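UPF0033 domain-containing protein (Desulfitobacterium hafniense, PDB 3HZ7) is of unknown function but carries in this N-terminal part a TusA-family domain, and so may carry or transfer sulfur as its relatives do. Local coordinates at residues K20-L25 / G30-L35; N44-A49 / Y54-L59; L59-D62 / I66-T69; I2-L7 / V15-K20. One frame throughout, in Å; residues are numbered along the deposited sequence.

Interaction 1 of 4, residues K20-L25 / G30-L35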
loop_
_atom_site.group_PDB
_atom_site.type_symbol
_atom_site.label_atom_id
_atom_site.label_comp_id
_atom_site.label_asym_id
_atom_site.label_seq_id
_atom_site.Cartn_x
_atom_site.Cartn_y
_atom_site.Cartn_z
ATOM N N LYS A 20 -1.512 -9.005 -1.572
ATOM C CA LYS A 20 -2.207 -9.840 -2.563
ATOM C C LYS A 20 -2.185 -9.094 -3.898
ATOM O O LYS A 20 -1.930 -9.669 -4.950
ATOM C CB LYS A 20 -3.671 -10.038 -2.186
ATOM C CG LYS A 20 -3.916 -10.789 -0.895
ATOM C CD LYS A 20 -5.396 -11.134 -0.731
ATOM C CE LYS A 20 -5.968 -11.812 -1.958
ATOM N NZ LYS A 20 -7.132 -12.678 -1.608
ATOM N N ALA A 21 -2.476 -7.809 -3.867
ATOM C CA ALA A 21 -2.453 -7.069 -5.134
ATOM C C ALA A 21 -1.063 -7.021 -5.762
ATOM O O ALA A 21 -0.935 -7.087 -7.031
ATOM C CB ALA A 21 -2.999 -5.634 -4.951
ATOM N N LEU A 22 -0.017 -6.886 -4.928
ATOM C CA LEU A 22 1.349 -6.833 -5.465
ATOM C C LEU A 22 1.812 -8.188 -6.014
ATOM O O LEU A 22 2.405 -8.261 -7.073
ATOM C CB LEU A 22 2.327 -6.326 -4.408
ATOM C CG LEU A 22 2.186 -4.831 -4.111
ATOM C CD1 LEU A 22 2.645 -4.496 -2.677
ATOM C CD2 LEU A 22 2.954 -4.067 -5.185
ATOM N N ALA A 23 1.529 -9.253 -5.290
ATOM C CA ALA A 23 1.918 -10.593 -5.710
ATOM C C ALA A 23 1.195 -10.995 -7.006
ATOM O O ALA A 23 1.626 -11.922 -7.722
ATOM C CB ALA A 23 1.596 -11.623 -4.567
ATOM N N GLU A 24 0.091 -10.304 -7.306
ATOM C CA GLU A 24 -0.680 -10.621 -8.499
ATOM C C GLU A 24 -0.248 -9.938 -9.780
ATOM O O GLU A 24 -0.670 -10.346 -10.857
ATOM C CB GLU A 24 -2.156 -10.361 -8.242
ATOM C CG GLU A 24 -2.861 -11.641 -7.796
ATOM C CD GLU A 24 -3.371 -11.561 -6.382
ATOM O OE1 GLU A 24 -4.436 -10.923 -6.200
ATOM O OE2 GLU A 24 -2.709 -12.116 -5.469
ATOM N N LEU A 25 0.610 -8.923 -9.631
ATOM C CA LEU A 25 1.184 -8.115 -10.706
ATOM C C LEU A 25 2.243 -8.822 -11.557
ATOM O O LEU A 25 2.747 -8.253 -12.541
ATOM C CB LEU A 25 1.892 -6.893 -10.139
ATOM C CG LEU A 25 1.136 -5.734 -9.564
ATOM C CD1 LEU A 25 2.166 -4.646 -9.191
ATOM C CD2 LEU A 25 0.110 -5.225 -10.566
ATOM N N GLY A 30 4.160 -2.928 -11.350
ATOM C CA GLY A 30 3.088 -1.974 -11.460
ATOM C C GLY A 30 3.033 -1.167 -10.181
ATOM O O GLY A 30 4.018 -1.139 -9.398
ATOM N N VAL A 31 1.877 -0.564 -9.936
ATOM C CA VAL A 31 1.725 0.321 -8.787
ATOM C C VAL A 31 0.508 -0.017 -7.972
ATOM O O VAL A 31 -0.560 -0.191 -8.550
ATOM C CB VAL A 31 1.581 1.786 -9.271
ATOM C CG1 VAL A 31 1.541 2.704 -8.048
ATOM C CG2 VAL A 31 2.769 2.182 -10.229
ATOM N N VAL A 32 0.657 -0.114 -6.633
ATOM C CA VAL A 32 -0.509 -0.385 -5.803
ATOM C C VAL A 32 -0.581 0.744 -4.798
ATOM O O VAL A 32 0.359 0.965 -4.006
ATOM C CB VAL A 32 -0.425 -1.783 -5.057
ATOM C CG1 VAL A 32 -1.684 -1.984 -4.134
ATOM C CG2 VAL A 32 -0.305 -2.979 -6.114
ATOM N N THR A 33 -1.656 1.501 -4.820
ATOM C CA THR A 33 -1.800 2.572 -3.814
ATOM C C THR A 33 -2.866 2.066 -2.854
ATOM O O THR A 33 -3.825 1.380 -3.284
ATOM C CB THR A 33 -2.254 3.889 -4.366
ATOM O OG1 THR A 33 -2.933 3.669 -5.570
ATOM C CG2 THR A 33 -1.138 4.699 -4.703
ATOM N N VAL A 34 -2.687 2.399 -1.574
ATOM C CA VAL A 34 -3.617 1.968 -0.539
ATOM C C VAL A 34 -4.057 3.141 0.316
ATOM O O VAL A 34 -3.214 3.896 0.807
ATOM C CB VAL A 34 -2.934 0.950 0.401
ATOM C CG1 VAL A 34 -4.021 0.207 1.297
ATOM C CG2 VAL A 34 -2.039 0.021 -0.408
ATOM N N LEU A 35 -5.351 3.296 0.500
ATOM C CA LEU A 35 -5.849 4.345 1.389
ATOM C C LEU A 35 -6.062 3.780 2.831
ATOM O O LEU A 35 -6.832 2.783 3.031
ATOM C CB LEU A 35 -7.158 4.918 0.846
ATOM C CG LEU A 35 -7.157 5.372 -0.623
ATOM C CD1 LEU A 35 -8.582 5.911 -1.024
ATOM C CD2 LEU A 35 -6.109 6.495 -0.793
#
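V32 meets A21, L22 and L25 at once, and L22 comes closest: its CD2 lies 3.6 Å from V32 CG2 and its CG is almost as near, the two side chains slanting across one another. V32 CG1 stands anti to the backbone N (chi1 178°), which turns CG2 to L22 and lets both methyls reach the A21 methyl, A21 CB to V32 CG1 being 4.0 Å. L25 covers the start of the strand segment, at G30. Its CD1 presses on the G30 backbone, 3.4 Å from G30 N, while staying a looser 4.3 Å from V32 CG2. A side chain at G30 would probably crowd that L25 methyl and, at this backbone conformation, also jam against the preceding carbonyl oxygen. No hydrogen bond joins the segments; side chain meets side chain through carbon alone, with one methyl on a backbone amide. I4 and M48 extend the packing around V32 and L22. The other side is quite different: K20, A23 and E24 are exposed and do not touch the strand segment, and even L25 is only partly covered. Helix 13-23 packed on strand 31-36, parallel to its neighbour 2-5, is the second half of a beta-alpha-beta crossover, the opening unit of this TusA-like alpha/beta sandwich.

Interaction 2 of 4, residues N44-A49 / Y54-L59. Unlike the reference sequence in segment 54-59: S56 (reference Ala).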
loop_
_atom_site.group_PDB
_atom_site.type_symbol
_atom_site.label_atom_id
_atom_site.label_comp_id
_atom_site.label_asym_id
_atom_site.label_seq_id
_atom_site.Cartn_x
_atom_site.Cartn_y
_atom_site.Cartn_z
ATOM N N ASN A 44 3.075 -0.325 8.674
ATOM C CA ASN A 44 3.021 -1.742 8.338
ATOM C C ASN A 44 3.143 -1.938 6.825
ATOM O O ASN A 44 3.866 -2.816 6.354
ATOM C CB ASN A 44 1.724 -2.369 8.893
ATOM C CG ASN A 44 1.785 -2.502 10.388
ATOM O OD1 ASN A 44 2.883 -2.487 10.954
ATOM N ND2 ASN A 44 0.627 -2.634 11.045
ATOM N N LEU A 45 2.444 -1.093 6.082
ATOM C CA LEU A 45 2.525 -1.152 4.613
ATOM C C LEU A 45 3.948 -0.897 4.121
ATOM O O LEU A 45 4.393 -1.598 3.213
ATOM C CB LEU A 45 1.526 -0.156 3.988
ATOM C CG LEU A 45 0.050 -0.586 4.025
ATOM C CD1 LEU A 45 -0.838 0.667 3.780
ATOM C CD2 LEU A 45 -0.211 -1.676 2.971
ATOM N N GLN A 46 4.679 0.079 4.706
ATOM C CA GLN A 46 6.061 0.328 4.252
ATOM C C GLN A 46 7.044 -0.783 4.625
ATOM O O GLN A 46 7.944 -1.148 3.845
ATOM C CB GLN A 46 6.593 1.677 4.762
ATOM C CG GLN A 46 5.854 2.853 4.149
ATOM C CD GLN A 46 6.632 4.144 4.182
ATOM O OE1 GLN A 46 6.981 4.663 5.249
ATOM N NE2 GLN A 46 6.888 4.688 2.988
ATOM N N LYS A 47 6.869 -1.350 5.806
ATOM C CA LYS A 47 7.758 -2.465 6.236
ATOM C C LYS A 47 7.558 -3.666 5.300
ATOM O O LYS A 47 8.524 -4.362 4.921
ATOM C CB LYS A 47 7.445 -2.877 7.686
ATOM C CG LYS A 47 7.530 -1.679 8.708
ATOM C CD LYS A 47 8.254 -2.092 9.983
ATOM C CE LYS A 47 8.283 -1.014 11.066
ATOM N NZ LYS A 47 6.918 -0.705 11.614
HETATM N N MSE A 48 6.305 -3.902 4.901
HETATM C CA MSE A 48 6.004 -5.006 3.972
HETATM C C MSE A 48 6.601 -4.687 2.635
HETATM O O MSE A 48 7.166 -5.568 1.968
HETATM C CB MSE A 48 4.476 -5.207 3.856
HETATM C CG MSE A 48 4.053 -6.271 2.842
HETATM SE SE MSE A 48 3.835 -5.617 0.956
HETATM C CE MSE A 48 2.235 -4.599 1.285
ATOM N N ALA A 49 6.511 -3.415 2.216
ATOM C CA ALA A 49 7.078 -3.053 0.904
ATOM C C ALA A 49 8.621 -3.230 0.923
ATOM O O ALA A 49 9.216 -3.786 -0.014
ATOM C CB ALA A 49 6.716 -1.581 0.546
ATOM N N TYR A 54 10.378 -3.397 -2.576
ATOM C CA TYR A 54 9.649 -2.483 -3.417
ATOM C C TYR A 54 9.854 -1.094 -2.886
ATOM O O TYR A 54 10.053 -0.920 -1.684
ATOM C CB TYR A 54 8.137 -2.817 -3.393
ATOM C CG TYR A 54 7.799 -4.131 -4.068
ATOM C CD1 TYR A 54 8.454 -4.526 -5.230
ATOM C CD2 TYR A 54 6.837 -4.966 -3.550
ATOM C CE1 TYR A 54 8.147 -5.725 -5.862
ATOM C CE2 TYR A 54 6.516 -6.175 -4.182
ATOM C CZ TYR A 54 7.176 -6.542 -5.326
ATOM O OH TYR A 54 6.837 -7.714 -5.952
ATOM N N GLN A 55 9.807 -0.116 -3.784
ATOM C CA GLN A 55 9.895 1.278 -3.387
ATOM C C GLN A 55 8.460 1.696 -2.962
ATOM O O GLN A 55 7.461 1.170 -3.467
ATOM C CB GLN A 55 10.377 2.153 -4.573
ATOM C CG GLN A 55 11.818 1.829 -5.083
ATOM C CD GLN A 55 12.892 2.068 -4.014
ATOM O OE1 GLN A 55 13.195 3.216 -3.665
ATOM N NE2 GLN A 55 13.459 0.980 -3.483
ATOM N N SER A 56 8.368 2.643 -2.035
ATOM C CA SER A 56 7.075 3.154 -1.575
ATOM C C SER A 56 7.174 4.593 -1.060
ATOM O O SER A 56 8.247 5.067 -0.720
ATOM C CB SER A 56 6.527 2.278 -0.445
ATOM O OG SER A 56 7.105 2.672 0.780
ATOM N N GLU A 57 6.047 5.296 -1.002
ATOM C CA GLU A 57 6.022 6.635 -0.465
ATOM C C GLU A 57 4.674 6.708 0.161
ATOM O O GLU A 57 3.800 5.832 -0.113
ATOM C CB GLU A 57 6.014 7.744 -1.546
ATOM C CG GLU A 57 7.289 8.080 -2.241
ATOM C CD GLU A 57 8.363 8.624 -1.307
ATOM O OE1 GLU A 57 8.026 9.296 -0.316
ATOM O OE2 GLU A 57 9.555 8.359 -1.581
ATOM N N TYR A 58 4.454 7.770 0.947
ATOM C CA TYR A 58 3.120 7.986 1.536
ATOM C C TYR A 58 2.877 9.467 1.653
ATOM O O TYR A 58 3.824 10.259 1.852
ATOM C CB TYR A 58 2.960 7.331 2.933
ATOM C CG TYR A 58 3.791 7.994 4.036
ATOM C CD1 TYR A 58 5.133 7.705 4.156
ATOM C CD2 TYR A 58 3.217 8.863 4.960
ATOM C CE1 TYR A 58 5.924 8.253 5.174
ATOM C CE2 TYR A 58 4.005 9.435 6.033
ATOM C CZ TYR A 58 5.368 9.099 6.112
ATOM O OH TYR A 58 6.192 9.509 7.159
ATOM N N LEU A 59 1.616 9.833 1.584
ATOM C CA LEU A 59 1.205 11.213 1.656
ATOM C C LEU A 59 -0.053 11.294 2.512
ATOM O O LEU A 59 -1.008 10.515 2.332
ATOM C CB LEU A 59 0.942 11.770 0.229
ATOM C CG LEU A 59 0.487 13.239 0.008
ATOM C CD1 LEU A 59 1.693 14.208 0.148
ATOM C CD2 LEU A 59 -0.110 13.407 -1.412
HETATM O O HOH W 1 9.002 0.936 1.808
#
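A49 and Y54 pin the turn where the chain doubles back, Y54 N giving a hydrogen bond of 2.8 Å to A49 O, and from there strand 55-59 runs almost antiparallel to helix 44-49, their axes 8.4 Å apart at an angle of 166°. Next to this backbone bond the A49 methyl rests on S56, CB to CB 4.0 Å. S56, an alanine in the reference sequence, turns its OG between its own backbone N and carbonyl carbon (chi1 83°), toward Q46 of the helix. There Q46, its chain extended, donates from NE2 to S56 OG at 3.0 Å, a bent bond (143°) with the hydroxyl somewhat off the amide plane. A water donates to Q46 O and lies 2.8 Å from S56 OG in a second hydrogen bond, tying the hydroxyl to the helix backbone. The Q46 amide stands nearly perpendicular to the Y58 ring, NE2 near the ring plane at its edge, 3.7 Å from Y58 CD1; R42 makes a cation-pi contact with that ring. An alanine in place of Q46 would probably leave the S56 hydroxyl with the water but without its amide donor and uncover the Y58 edge. The chemistry implies a seam made by polar groups and one water at the surface, with apolar packing confined to A49.

Interaction 3 of 4, residues L59-D62 / I66-T69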
loop_
_atom_site.group_PDB
_atom_site.type_symbol
_atom_site.label_atom_id
_atom_site.label_comp_id
_atom_site.label_asym_id
_atom_site.label_seq_id
_atom_site.Cartn_x
_atom_site.Cartn_y
_atom_site.Cartn_z
ATOM N N LEU A 59 1.616 9.833 1.584
ATOM C CA LEU A 59 1.205 11.213 1.656
ATOM C C LEU A 59 -0.053 11.294 2.512
ATOM O O LEU A 59 -1.008 10.515 2.332
ATOM C CB LEU A 59 0.942 11.770 0.229
ATOM C CG LEU A 59 0.487 13.239 0.008
ATOM C CD1 LEU A 59 1.693 14.208 0.148
ATOM C CD2 LEU A 59 -0.110 13.407 -1.412
ATOM N N GLU A 60 -0.033 12.232 3.464
ATOM C CA GLU A 60 -1.150 12.443 4.387
ATOM C C GLU A 60 -2.078 13.468 3.783
ATOM O O GLU A 60 -1.752 14.644 3.761
ATOM C CB GLU A 60 -0.616 12.911 5.761
ATOM C CG GLU A 60 -0.014 11.749 6.613
ATOM C CD GLU A 60 1.026 12.191 7.671
ATOM O OE1 GLU A 60 1.268 13.419 7.815
ATOM O OE2 GLU A 60 1.596 11.301 8.355
ATOM N N LYS A 61 -3.237 13.011 3.306
ATOM C CA LYS A 61 -4.213 13.868 2.649
ATOM C C LYS A 61 -5.238 14.484 3.598
ATOM O O LYS A 61 -5.088 14.447 4.833
ATOM C CB LYS A 61 -4.957 13.084 1.557
ATOM C CG LYS A 61 -4.059 12.346 0.556
ATOM C CD LYS A 61 -4.847 11.267 -0.186
ATOM C CE LYS A 61 -4.896 11.527 -1.669
ATOM N NZ LYS A 61 -3.507 11.538 -2.237
ATOM N N ASP A 62 -6.283 15.057 3.006
ATOM C CA ASP A 62 -7.339 15.690 3.782
ATOM C C ASP A 62 -8.304 14.701 4.421
ATOM O O ASP A 62 -8.614 13.629 3.867
ATOM C CB ASP A 62 -8.112 16.685 2.916
ATOM C CG ASP A 62 -7.454 18.065 2.889
ATOM O OD1 ASP A 62 -7.896 18.921 2.084
ATOM O OD2 ASP A 62 -6.495 18.284 3.680
ATOM N N ILE A 66 -4.546 8.571 4.656
ATOM C CA ILE A 66 -3.164 8.384 4.302
ATOM C C ILE A 66 -3.082 7.511 3.020
ATOM O O ILE A 66 -3.668 6.397 2.932
ATOM C CB ILE A 66 -2.389 7.759 5.441
ATOM C CG1 ILE A 66 -2.500 8.667 6.693
ATOM C CG2 ILE A 66 -0.968 7.591 5.026
ATOM C CD1 ILE A 66 -2.085 8.025 7.967
ATOM N N GLU A 67 -2.391 8.021 1.997
ATOM C CA GLU A 67 -2.240 7.230 0.789
ATOM C C GLU A 67 -0.829 6.715 0.728
ATOM O O GLU A 67 0.112 7.489 0.788
ATOM C CB GLU A 67 -2.584 8.058 -0.447
ATOM C CG GLU A 67 -2.585 7.214 -1.694
ATOM C CD GLU A 67 -3.349 7.828 -2.865
ATOM O OE1 GLU A 67 -4.156 8.752 -2.666
ATOM O OE2 GLU A 67 -3.159 7.360 -3.997
ATOM N N VAL A 68 -0.677 5.387 0.667
ATOM C CA VAL A 68 0.635 4.758 0.590
ATOM C C VAL A 68 0.721 4.169 -0.826
ATOM O O VAL A 68 -0.107 3.340 -1.240
ATOM C CB VAL A 68 0.770 3.616 1.671
ATOM C CG1 VAL A 68 2.153 3.013 1.683
ATOM C CG2 VAL A 68 0.432 4.191 3.058
ATOM N N THR A 69 1.728 4.577 -1.561
ATOM C CA THR A 69 1.899 4.095 -2.928
ATOM C C THR A 69 3.083 3.133 -3.006
ATOM O O THR A 69 4.204 3.461 -2.554
ATOM C CB THR A 69 2.070 5.301 -3.853
ATOM O OG1 THR A 69 0.923 6.142 -3.682
ATOM C CG2 THR A 69 2.199 4.865 -5.331
#
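I66 opens the second strand of a beta hairpin, facing E60 as an antiparallel non-hydrogen-bonded pair with CA atoms 4.5 Å apart. The two side chains run side by side on one face of the sheet, I66 CG1 touching the aliphatic E60 CG at 4.0 Å; that is the face covered by helix 39-52, where I66 also meets R42. E67 follows as the hydrogen-bonded partner of L59: E67 N to L59 O and L59 N to E67 O both measure 2.9 Å, the second bond lying in the carbonyl plane. The E67 side chain leaves on the face opposite I66, CG anti to the backbone N (chi1 -174°), and stretches out. K61, beyond the end of the strand, bends its chain back near NZ to bring that ammonium 2.9 Å from E67 OE1, a salt bridge whose hydrogen bond is weak. A leucine in place of E67 would probably leave the K61 ammonium without this counter-charge and free its bent chain to swing into solvent. V68 turns to the helix side again, reaching L45, while its backbone is bonded to V34 of the adjoining strand. T69 carries the hairpin on, its N hydrogen-bonded to E57 O.

Interaction 4 of 4, residues I2-L7 / V15-K20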
loop_
_atom_site.group_PDB
_atom_site.type_symbol
_atom_site.label_atom_id
_atom_site.label_comp_id
_atom_site.label_asym_id
_atom_site.label_seq_id
_atom_site.Cartn_x
_atom_site.Cartn_y
_atom_site.Cartn_z
ATOM N N ILE A 2 -3.422 0.206 -9.457
ATOM C CA ILE A 2 -4.510 -0.297 -8.630
ATOM C C ILE A 2 -4.576 0.461 -7.287
ATOM O O ILE A 2 -3.558 0.678 -6.636
ATOM C CB ILE A 2 -4.394 -1.847 -8.416
ATOM C CG1 ILE A 2 -5.517 -2.363 -7.516
ATOM C CG2 ILE A 2 -3.113 -2.215 -7.727
ATOM C CD1 ILE A 2 -5.250 -2.199 -6.067
ATOM N N THR A 3 -5.775 0.902 -6.928
ATOM C CA THR A 3 -6.033 1.635 -5.689
ATOM C C THR A 3 -6.956 0.841 -4.808
ATOM O O THR A 3 -8.029 0.404 -5.239
ATOM C CB THR A 3 -6.614 3.029 -5.969
ATOM O OG1 THR A 3 -5.629 3.729 -6.718
ATOM C CG2 THR A 3 -6.858 3.889 -4.600
ATOM N N ILE A 4 -6.464 0.559 -3.610
ATOM C CA ILE A 4 -7.205 -0.195 -2.643
ATOM C C ILE A 4 -7.749 0.759 -1.571
ATOM O O ILE A 4 -6.965 1.398 -0.897
ATOM C CB ILE A 4 -6.302 -1.228 -1.949
ATOM C CG1 ILE A 4 -5.747 -2.195 -3.056
ATOM C CG2 ILE A 4 -7.151 -1.953 -0.715
ATOM C CD1 ILE A 4 -5.058 -3.472 -2.637
ATOM N N ASP A 5 -9.065 0.864 -1.426
ATOM C CA ASP A 5 -9.596 1.726 -0.345
ATOM C C ASP A 5 -9.770 0.789 0.844
ATOM O O ASP A 5 -10.603 -0.119 0.823
ATOM C CB ASP A 5 -10.966 2.305 -0.703
ATOM C CG ASP A 5 -11.582 3.131 0.449
ATOM O OD1 ASP A 5 -11.166 2.990 1.624
ATOM O OD2 ASP A 5 -12.493 3.913 0.149
ATOM N N ALA A 6 -8.935 0.979 1.851
ATOM C CA ALA A 6 -8.966 0.173 3.053
ATOM C C ALA A 6 -9.296 1.069 4.254
ATOM O O ALA A 6 -8.905 0.756 5.396
ATOM C CB ALA A 6 -7.640 -0.445 3.254
ATOM N N LEU A 7 -9.998 2.166 4.018
ATOM C CA LEU A 7 -10.330 3.075 5.122
ATOM C C LEU A 7 -11.327 2.372 6.024
ATOM O O LEU A 7 -12.230 1.687 5.546
ATOM C CB LEU A 7 -10.923 4.382 4.586
ATOM C CG LEU A 7 -9.938 5.224 3.752
ATOM C CD1 LEU A 7 -10.724 6.298 3.028
ATOM C CD2 LEU A 7 -8.845 5.823 4.621
ATOM N N VAL A 15 -2.658 -4.340 4.820
ATOM C CA VAL A 15 -1.411 -4.921 4.379
ATOM C C VAL A 15 -1.604 -6.200 3.570
ATOM O O VAL A 15 -0.862 -6.451 2.638
ATOM C CB VAL A 15 -0.432 -5.258 5.548
ATOM C CG1 VAL A 15 0.719 -6.167 5.021
ATOM C CG2 VAL A 15 0.195 -4.006 6.091
ATOM N N ILE A 16 -2.569 -7.023 3.979
ATOM C CA ILE A 16 -2.860 -8.265 3.284
ATOM C C ILE A 16 -3.448 -7.954 1.875
ATOM O O ILE A 16 -3.028 -8.529 0.855
ATOM C CB ILE A 16 -3.852 -9.091 4.154
ATOM C CG1 ILE A 16 -3.061 -9.630 5.360
ATOM C CG2 ILE A 16 -4.513 -10.232 3.309
ATOM C CD1 ILE A 16 -3.848 -10.388 6.427
ATOM N N ARG A 17 -4.384 -7.013 1.817
ATOM C CA ARG A 17 -4.971 -6.656 0.547
ATOM C C ARG A 17 -3.868 -6.110 -0.376
ATOM O O ARG A 17 -3.786 -6.444 -1.558
ATOM C CB ARG A 17 -6.112 -5.654 0.809
ATOM C CG ARG A 17 -7.370 -6.275 1.480
ATOM C CD ARG A 17 -8.551 -5.316 1.663
ATOM N NE ARG A 17 -9.014 -4.830 0.366
ATOM C CZ ARG A 17 -9.809 -3.769 0.180
ATOM N NH1 ARG A 17 -10.248 -3.044 1.218
ATOM N NH2 ARG A 17 -10.172 -3.429 -1.060
ATOM N N ALA A 18 -2.970 -5.298 0.178
ATOM C CA ALA A 18 -1.884 -4.745 -0.607
ATOM C C ALA A 18 -0.944 -5.809 -1.072
ATOM O O ALA A 18 -0.525 -5.795 -2.231
ATOM C CB ALA A 18 -1.079 -3.643 0.212
ATOM N N LYS A 19 -0.592 -6.742 -0.193
ATOM C CA LYS A 19 0.350 -7.761 -0.600
ATOM C C LYS A 19 -0.241 -8.675 -1.700
ATOM O O LYS A 19 0.456 -9.064 -2.649
ATOM C CB LYS A 19 0.818 -8.598 0.625
ATOM C CG LYS A 19 1.963 -9.551 0.271
ATOM C CD LYS A 19 2.583 -10.154 1.513
ATOM C CE LYS A 19 3.563 -11.264 1.165
ATOM N NZ LYS A 19 4.377 -11.629 2.369
ATOM N N LYS A 20 -1.512 -9.005 -1.572
ATOM C CA LYS A 20 -2.207 -9.840 -2.563
ATOM C C LYS A 20 -2.185 -9.094 -3.898
ATOM O O LYS A 20 -1.930 -9.669 -4.950
ATOM C CB LYS A 20 -3.671 -10.038 -2.186
ATOM C CG LYS A 20 -3.916 -10.789 -0.895
ATOM C CD LYS A 20 -5.396 -11.134 -0.731
ATOM C CE LYS A 20 -5.968 -11.812 -1.958
ATOM N NZ LYS A 20 -7.132 -12.678 -1.608
#
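I4 lies with its CG2 methyl squarely over the centre of the R17 guanidinium, 3.3 Å from R17 CZ, so one face of the flat cation is covered by a hydrocarbon group. CG2 is anti to the I4 backbone N; the longer branch, CG1 and CD1, goes the other way and runs along the helix backbone, ending 3.4 Å from R17 O and 4.0 Å from A18 N. One isoleucine thus works in two directions, a branch against the arginine head and a branch against the helix backbone. R17 itself points at the strand and then kinks at its third torsion (chi3 61°), which folds the head back across I4 and brings NH1 to D5 O. That hydrogen bond, 3.0 Å long, is far from straight (137°): NH1 sits above the D5 carbonyl plane, and the oxygen is in turn tilted out of the guanidinium plane. The setting is the first half of the beta-alpha-beta unit of the TusA-like fold, with helix 13-23 packed back over edge strand 2-5 at 164°, nearly antiparallel, the axes 9.6 Å apart. A6 lies obliquely beside the arginine, its CA 3.9 Å from R17 NH1. The D5 carboxylate does not pair with R17, D5 OD1 being 6.1 Å from R17 NH1, though the opposite charge may still attract at that range. D5 OD1 instead takes the backbone N of L7 at 2.8 Å, an Asx turn from D5 to L7.

Interactions 4 and 1 are successive halves of one beta-alpha-beta unit, their centres about 7 Å apart: they share helix 13-23, and A21 CB lies 3.8 Å from I4 CD1. Interaction 2 lays helix 39-52 beside that helix on the same face of the sheet, with L45 CD2 3.5 Å from A18 CB and L22 CD1 4.0 Å from the M48 selenium. Interaction 3 continues strand 55-60 from L59 into the hairpin; its centre is about 13 Å from that of interaction 4, without touching it. C11, found here as S-mercaptocysteine, lies in the connection between 2-7 and 15-20, so interaction 4 brackets the probable sulfur-carrying residue.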